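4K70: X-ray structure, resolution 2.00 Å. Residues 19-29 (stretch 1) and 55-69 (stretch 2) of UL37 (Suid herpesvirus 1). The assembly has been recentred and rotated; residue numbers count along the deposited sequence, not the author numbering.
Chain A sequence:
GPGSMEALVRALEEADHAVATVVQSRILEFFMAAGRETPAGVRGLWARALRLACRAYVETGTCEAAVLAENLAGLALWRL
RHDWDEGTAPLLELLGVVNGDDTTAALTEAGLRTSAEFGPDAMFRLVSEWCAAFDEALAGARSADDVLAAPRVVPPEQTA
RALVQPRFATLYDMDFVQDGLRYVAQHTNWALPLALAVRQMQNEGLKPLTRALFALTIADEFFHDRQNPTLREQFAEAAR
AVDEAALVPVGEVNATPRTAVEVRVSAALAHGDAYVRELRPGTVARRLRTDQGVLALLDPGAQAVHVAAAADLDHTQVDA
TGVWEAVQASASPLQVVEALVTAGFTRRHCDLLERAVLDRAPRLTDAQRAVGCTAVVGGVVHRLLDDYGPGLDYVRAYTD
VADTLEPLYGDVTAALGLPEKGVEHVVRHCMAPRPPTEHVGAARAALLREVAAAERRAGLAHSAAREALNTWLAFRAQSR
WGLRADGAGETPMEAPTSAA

Stretch 1, residues 19-29: VATVVQSRILE
Stretch 2 (55-69) RAYVETGTCEAAVLA

Residues 20-29 form one helix, with Val 19 at its N-cap. Stretch 2 breaks into two helices, 55-60 and 63-69: Gly 61 makes the turn at phi/psi 60/19, a positive phi that favours glycine, and Thr 62 (-81/158) is the next N-cap. Helix 20-29 runs roughly antiparallel to 55-60 (149°, axes 10.5 Å apart) but at 40° to 63-69 (9.4 Å). The register pairs the CA atoms of Ala 20 and Thr 60 at 5.2 Å, Gln 24 and Glu 64 at 6.3 Å, and Val 23 and Ala 56 at 7.2 Å.

No hydrogen bond crosses the interface; packing holds it. Small Ala 20 permits the close approach, its CB 3.6 Å from Thr 60 CB. Val 23 (t) sets CG1 3.9 Å from Ala 56 CB. Ile 27 (m, t) is the centrepiece, reaching both helices: CD1 lies 4.5 Å from Ala 56 CB and 4.0 Å from Ala 65 CB, while CG1 meets CD2 of Leu 68 (t, p) at 3.7 Å. Leu 28 (m, t) brings CD2 to 3.7 Å from CG of Glu 64 (m, p), using that side chain's aliphatic part.

The threonines, both p, brace the turn: Thr 60 OG1 donates to Ala 56 O (2.9 Å) and accepts from Thr 62 OG1 (3.0 Å), which caps Ala 65 N weakly (3.3 Å).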

ATOM      1  N   VAL A  19     -35.138  12.582  33.495  1.00 73.83           N
ATOM      2  CA  VAL A  19     -35.678  11.470  32.742  1.00 72.62           C
ATOM      3  C   VAL A  19     -34.529  10.701  32.088  1.00 70.44           C
ATOM      4  O   VAL A  19     -34.189  10.904  30.932  1.00 67.12           O
ATOM      5  CB  VAL A  19     -36.827  11.896  31.795  1.00 69.42           C
ATOM      6  CG1 VAL A  19     -36.854  13.393  31.550  1.00 70.08           C
ATOM      7  CG2 VAL A  19     -36.879  11.085  30.521  1.00 69.83           C
ATOM      8  N   ALA A  20     -33.930   9.829  32.889  1.00 69.80           N
ATOM      9  CA  ALA A  20     -32.761   9.070  32.438  1.00 69.10           C
ATOM     10  C   ALA A  20     -32.953   8.369  31.090  1.00 65.91           C
ATOM     11  O   ALA A  20     -31.979   7.974  30.448  1.00 63.01           O
ATOM     12  CB  ALA A  20     -32.350   8.050  33.506  1.00 65.48           C
ATOM     13  N   THR A  21     -34.205   8.210  30.670  1.00 67.95           N
ATOM     14  CA  THR A  21     -34.519   7.502  29.426  1.00 68.25           C
ATOM     15  C   THR A  21     -34.216   8.293  28.143  1.00 66.40           C
ATOM     16  O   THR A  21     -33.811   7.706  27.137  1.00 66.65           O
ATOM     17  CB  THR A  21     -35.980   7.000  29.405  1.00 71.33           C
ATOM     18  OG1 THR A  21     -36.856   8.047  29.845  1.00 69.40           O
ATOM     19  CG2 THR A  21     -36.137   5.788  30.318  1.00 74.03           C
ATOM     20  N   VAL A  22     -34.419   9.607  28.167  1.00 63.42           N
ATOM     21  CA  VAL A  22     -34.041  10.431  27.020  1.00 63.44           C
ATOM     22  C   VAL A  22     -32.515  10.468  26.870  1.00 62.56           C
ATOM     23  O   VAL A  22     -31.975  10.284  25.772  1.00 59.71           O
ATOM     24  CB  VAL A  22     -34.612  11.864  27.122  1.00 64.53           C
ATOM     25  CG1 VAL A  22     -34.227  12.503  28.442  1.00 66.64           C
ATOM     26  CG2 VAL A  22     -34.135  12.711  25.956  1.00 61.86           C
ATOM     27  N   VAL A  23     -31.827  10.687  27.990  1.00 67.24           N
ATOM     28  CA  VAL A  23     -30.369  10.685  28.025  1.00 58.82           C
ATOM     29  C   VAL A  23     -29.802   9.389  27.440  1.00 57.68           C
ATOM     30  O   VAL A  23     -28.790   9.406  26.737  1.00 53.39           O
ATOM     31  CB  VAL A  23     -29.847  10.863  29.462  1.00 61.76           C
ATOM     32  CG1 VAL A  23     -28.349  11.098  29.453  1.00 54.84           C
ATOM     33  CG2 VAL A  23     -30.564  12.018  30.153  1.00 61.10           C
ATOM     34  N   GLN A  24     -30.467   8.269  27.717  1.00 57.98           N
ATOM     35  CA  GLN A  24     -30.004   6.969  27.230  1.00 57.45           C
ATOM     36  C   GLN A  24     -30.146   6.801  25.714  1.00 57.13           C
ATOM     37  O   GLN A  24     -29.231   6.304  25.056  1.00 57.07           O
ATOM     38  CB  GLN A  24     -30.699   5.825  27.976  1.00 59.41           C
ATOM     39  CG  GLN A  24     -30.324   5.751  29.451  1.00 60.55           C
ATOM     40  CD  GLN A  24     -30.861   4.513  30.140  1.00 65.16           C
ATOM     41  OE1 GLN A  24     -31.092   4.514  31.350  1.00 68.55           O
ATOM     42  NE2 GLN A  24     -31.053   3.443  29.373  1.00 68.73           N
ATOM     43  N   SER A  25     -31.284   7.216  25.164  1.00 57.75           N
ATOM     44  CA  SER A  25     -31.500   7.160  23.715  1.00 57.18           C
ATOM     45  C   SER A  25     -30.445   7.948  22.941  1.00 54.06           C
ATOM     46  O   SER A  25     -29.889   7.462  21.960  1.00 58.83           O
ATOM     47  CB  SER A  25     -32.898   7.671  23.355  1.00 62.07           C
ATOM     48  OG  SER A  25     -33.869   6.654  23.528  1.00 64.53           O
ATOM     49  N   ARG A  26     -30.181   9.168  23.393  1.00 56.95           N
ATOM     50  CA  ARG A  26     -29.167  10.020  22.791  1.00 57.12           C
ATOM     51  C   ARG A  26     -27.785   9.378  22.810  1.00 53.47           C
ATOM     52  O   ARG A  26     -27.086   9.367  21.801  1.00 50.43           O
ATOM     53  CB  ARG A  26     -29.112  11.348  23.536  1.00 52.75           C
ATOM     54  CG  ARG A  26     -30.439  12.041  23.597  1.00 56.83           C
ATOM     55  CD  ARG A  26     -30.949  12.323  22.196  1.00 61.40           C
ATOM     56  NE  ARG A  26     -32.191  13.088  22.225  1.00 62.84           N
ATOM     57  CZ  ARG A  26     -33.357  12.624  21.795  1.00 63.77           C
ATOM     58  NH1 ARG A  26     -33.433  11.401  21.286  1.00 61.40           N
ATOM     59  NH2 ARG A  26     -34.441  13.385  21.864  1.00 62.57           N
ATOM     60  N   ILE A  27     -27.385   8.870  23.972  1.00 50.91           N
ATOM     61  CA  ILE A  27     -26.081   8.232  24.115  1.00 49.93           C
ATOM     62  C   ILE A  27     -26.020   6.987  23.237  1.00 47.43           C
ATOM     63  O   ILE A  27     -25.026   6.747  22.548  1.00 47.42           O
ATOM     64  CB  ILE A  27     -25.766   7.878  25.592  1.00 45.01           C
ATOM     65  CG1 ILE A  27     -25.651   9.149  26.431  1.00 41.93           C
ATOM     66  CG2 ILE A  27     -24.482   7.061  25.685  1.00 45.93           C
ATOM     67  CD1 ILE A  27     -25.512   8.907  27.916  1.00 43.42           C
ATOM     68  N   LEU A  28     -27.099   6.211  23.246  1.00 52.05           N
ATOM     69  CA  LEU A  28     -27.187   5.009  22.424  1.00 52.68           C
ATOM     70  C   LEU A  28     -27.062   5.353  20.944  1.00 52.15           C
ATOM     71  O   LEU A  28     -26.531   4.564  20.161  1.00 52.73           O
ATOM     72  CB  LEU A  28     -28.497   4.260  22.691  1.00 52.20           C
ATOM     73  CG  LEU A  28     -28.652   3.603  24.066  1.00 54.48           C
ATOM     74  CD1 LEU A  28     -30.067   3.071  24.246  1.00 56.25           C
ATOM     75  CD2 LEU A  28     -27.625   2.495  24.278  1.00 43.42           C
ATOM     76  N   GLU A  29     -27.541   6.533  20.563  1.00 51.28           N
ATOM     77  CA  GLU A  29     -27.438   6.976  19.174  1.00 52.27           C
ATOM     78  C   GLU A  29     -25.992   7.279  18.800  1.00 49.75           C
ATOM     79  O   GLU A  29     -25.542   6.952  17.696  1.00 48.73           O
ATOM     80  CB  GLU A  29     -28.320   8.199  18.926  1.00 54.76           C
ATOM     81  CG  GLU A  29     -29.803   7.876  18.897  1.00 61.90           C
ATOM     82  CD  GLU A  29     -30.671   9.065  19.258  1.00 63.72           C
ATOM     83  OE1 GLU A  29     -30.215  10.216  19.071  1.00 64.62           O
ATOM     84  OE2 GLU A  29     -31.805   8.842  19.739  1.00 64.90           O
ATOM     85  N   ARG A  55     -21.533  14.657  33.366  1.00 35.54           N
ATOM     86  CA  ARG A  55     -22.723  15.169  34.025  1.00 39.82           C
ATOM     87  C   ARG A  55     -23.909  14.242  33.806  1.00 43.29           C
ATOM     88  O   ARG A  55     -24.766  14.106  34.679  1.00 41.72           O
ATOM     89  CB  ARG A  55     -23.068  16.579  33.550  1.00 43.44           C
ATOM     90  CG  ARG A  55     -24.562  16.764  33.387  1.00 52.02           C
ATOM     91  CD  ARG A  55     -25.059  18.086  33.959  1.00 54.22           C
ATOM     92  NE  ARG A  55     -24.974  19.186  33.001  1.00 51.55           N
ATOM     93  CZ  ARG A  55     -25.504  19.175  31.781  1.00 57.12           C
ATOM     94  NH1 ARG A  55     -26.156  18.107  31.332  1.00 58.66           N
ATOM     95  NH2 ARG A  55     -25.373  20.239  30.997  1.00 58.92           N
ATOM     96  N   ALA A  56     -23.963  13.601  32.645  1.00 39.75           N
ATOM     97  CA  ALA A  56     -25.021  12.632  32.392  1.00 41.33           C
ATOM     98  C   ALA A  56     -24.997  11.474  33.410  1.00 45.15           C
ATOM     99  O   ALA A  56     -26.047  11.016  33.869  1.00 45.05           O
ATOM    100  CB  ALA A  56     -24.935  12.101  30.974  1.00 42.47           C
ATOM    101  N   TYR A  57     -23.804  11.002  33.760  1.00 40.20           N
ATOM    102  CA  TYR A  57     -23.691   9.895  34.702  1.00 43.66           C
ATOM    103  C   TYR A  57     -24.047  10.352  36.110  1.00 41.46           C
ATOM    104  O   TYR A  57     -24.746   9.651  36.832  1.00 41.90           O
ATOM    105  CB  TYR A  57     -22.288   9.284  34.684  1.00 39.09           C
ATOM    106  CG  TYR A  57     -22.101   8.222  35.748  1.00 36.75           C
ATOM    107  CD1 TYR A  57     -22.765   7.002  35.662  1.00 41.43           C
ATOM    108  CD2 TYR A  57     -21.270   8.441  36.836  1.00 36.53           C
ATOM    109  CE1 TYR A  57     -22.609   6.030  36.631  1.00 42.70           C
ATOM    110  CE2 TYR A  57     -21.106   7.470  37.817  1.00 41.68           C
ATOM    111  CZ  TYR A  57     -21.780   6.269  37.712  1.00 43.84           C
ATOM    112  OH  TYR A  57     -21.623   5.298  38.685  1.00 46.36           O
ATOM    113  N   VAL A  58     -23.551  11.524  36.488  1.00 41.23           N
ATOM    114  CA  VAL A  58     -23.866  12.125  37.780  1.00 47.03           C
ATOM    115  C   VAL A  58     -25.379  12.210  38.028  1.00 51.02           C
ATOM    116  O   VAL A  58     -25.851  11.902  39.121  1.00 52.83           O
ATOM    117  CB  VAL A  58     -23.241  13.531  37.915  1.00 44.75           C
ATOM    118  CG1 VAL A  58     -23.881  14.287  39.054  1.00 47.15           C
ATOM    119  CG2 VAL A  58     -21.739  13.434  38.143  1.00 42.65           C
ATOM    120  N   GLU A  59     -26.140  12.600  37.011  1.00 47.10           N
ATOM    121  CA  GLU A  59     -27.567  12.862  37.199  1.00 47.81           C
ATOM    122  C   GLU A  59     -28.490  11.662  36.932  1.00 49.60           C
ATOM    123  O   GLU A  59     -29.598  11.603  37.456  1.00 54.66           O
ATOM    124  CB  GLU A  59     -27.993  14.098  36.395  1.00 52.88           C
ATOM    125  CG  GLU A  59     -27.231  15.358  36.833  1.00 55.03           C
ATOM    126  CD  GLU A  59     -27.707  16.636  36.163  1.00 62.63           C
ATOM    127  OE1 GLU A  59     -28.609  16.571  35.299  1.00 66.37           O
ATOM    128  OE2 GLU A  59     -27.169  17.716  36.505  1.00 65.17           O
ATOM    129  N   THR A  60     -28.039  10.707  36.130  1.00 49.29           N
ATOM    130  CA  THR A  60     -28.881   9.560  35.803  1.00 48.40           C
ATOM    131  C   THR A  60     -28.291   8.275  36.354  1.00 48.88           C
ATOM    132  O   THR A  60     -28.999   7.276  36.513  1.00 49.95           O
ATOM    133  CB  THR A  60     -29.080   9.398  34.288  1.00 49.03           C
ATOM    134  OG1 THR A  60     -27.898   8.826  33.712  1.00 51.37           O
ATOM    135  CG2 THR A  60     -29.375  10.745  33.634  1.00 53.83           C
ATOM    136  N   GLY A  61     -26.991   8.298  36.637  1.00 46.41           N
ATOM    137  CA  GLY A  61     -26.307   7.128  37.164  1.00 47.22           C
ATOM    138  C   GLY A  61     -26.374   5.930  36.240  1.00 46.81           C
ATOM    139  O   GLY A  61     -26.162   4.795  36.659  1.00 47.62           O
ATOM    140  N   THR A  62     -26.663   6.173  34.969  1.00 43.36           N
ATOM    141  CA  THR A  62     -26.872   5.073  34.040  1.00 46.58           C
ATOM    142  C   THR A  62     -25.570   4.472  33.517  1.00 50.78           C
ATOM    143  O   THR A  62     -24.507   5.108  33.524  1.00 47.07           O
ATOM    144  CB  THR A  62     -27.729   5.485  32.844  1.00 48.36           C
ATOM    145  OG1 THR A  62     -27.015   6.454  32.068  1.00 53.04           O
ATOM    146  CG2 THR A  62     -29.051   6.074  33.313  1.00 52.04           C
ATOM    147  N   CYS A  63     -25.693   3.232  33.060  1.00 45.44           N
ATOM    148  CA  CYS A  63     -24.586   2.438  32.563  1.00 48.71           C
ATOM    149  C   CYS A  63     -24.088   2.993  31.228  1.00 45.48           C
ATOM    150  O   CYS A  63     -22.883   3.032  30.975  1.00 42.78           O
ATOM    151  CB  CYS A  63     -25.056   0.989  32.411  1.00 47.56           C
ATOM    152  SG  CYS A  63     -23.864  -0.128  31.691  1.00 58.37           S
ATOM    153  N   GLU A  64     -25.026   3.416  30.385  1.00 46.36           N
ATOM    154  CA  GLU A  64     -24.714   4.078  29.120  1.00 42.12           C
ATOM    155  C   GLU A  64     -23.847   5.316  29.339  1.00 41.19           C
ATOM    156  O   GLU A  64     -22.838   5.506  28.660  1.00 38.51           O
ATOM    157  CB  GLU A  64     -26.001   4.469  28.383  1.00 43.77           C
ATOM    158  CG  GLU A  64     -26.797   3.286  27.829  1.00 50.11           C
ATOM    159  CD  GLU A  64     -27.338   2.368  28.921  1.00 50.33           C
ATOM    160  OE1 GLU A  64     -27.520   2.846  30.058  1.00 51.02           O
ATOM    161  OE2 GLU A  64     -27.577   1.174  28.645  1.00 46.59           O
ATOM    162  N   ALA A  65     -24.243   6.150  30.295  1.00 34.46           N
ATOM    163  CA  ALA A  65     -23.495   7.359  30.631  1.00 39.63           C
ATOM    164  C   ALA A  65     -22.099   7.046  31.153  1.00 38.47           C
ATOM    165  O   ALA A  65     -21.143   7.769  30.868  1.00 35.72           O
ATOM    166  CB  ALA A  65     -24.256   8.199  31.658  1.00 40.53           C
ATOM    167  N   ALA A  66     -21.991   5.973  31.932  1.00 36.68           N
ATOM    168  CA  ALA A  66     -20.715   5.579  32.508  1.00 37.32           C
ATOM    169  C   ALA A  66     -19.763   5.187  31.386  1.00 35.13           C
ATOM    170  O   ALA A  66     -18.623   5.659  31.324  1.00 35.49           O
ATOM    171  CB  ALA A  66     -20.909   4.418  33.466  1.00 37.33           C
ATOM    172  N   VAL A  67     -20.253   4.317  30.509  1.00 33.26           N
ATOM    173  CA  VAL A  67     -19.497   3.828  29.355  1.00 37.09           C
ATOM    174  C   VAL A  67     -19.073   4.963  28.429  1.00 34.06           C
ATOM    175  O   VAL A  67     -17.903   5.055  28.025  1.00 31.87           O
ATOM    176  CB  VAL A  67     -20.321   2.799  28.553  1.00 38.43           C
ATOM    177  CG1 VAL A  67     -19.662   2.499  27.203  1.00 37.99           C
ATOM    178  CG2 VAL A  67     -20.500   1.523  29.365  1.00 40.63           C
ATOM    179  N   LEU A  68     -20.026   5.829  28.101  1.00 35.24           N
ATOM    180  CA  LEU A  68     -19.736   6.982  27.261  1.00 35.49           C
ATOM    181  C   LEU A  68     -18.585   7.796  27.849  1.00 34.50           C
ATOM    182  O   LEU A  68     -17.557   7.984  27.198  1.00 33.52           O
ATOM    183  CB  LEU A  68     -20.978   7.859  27.090  1.00 39.93           C
ATOM    184  CG  LEU A  68     -20.811   9.179  26.328  1.00 38.35           C
ATOM    185  CD1 LEU A  68     -20.484   8.925  24.854  1.00 35.83           C
ATOM    186  CD2 LEU A  68     -22.061  10.030  26.462  1.00 40.72           C
ATOM    187  N   ALA A  69     -18.753   8.268  29.082  1.00 32.97           N
ATOM    188  CA  ALA A  69     -17.767   9.149  29.701  1.00 28.52           C
ATOM    189  C   ALA A  69     -16.396   8.506  29.803  1.00 33.47           C
ATOM    190  O   ALA A  69     -15.381   9.129  29.479  1.00 29.65           O
ATOM    191  CB  ALA A  69     -18.238   9.581  31.072  1.00 35.49           C
TER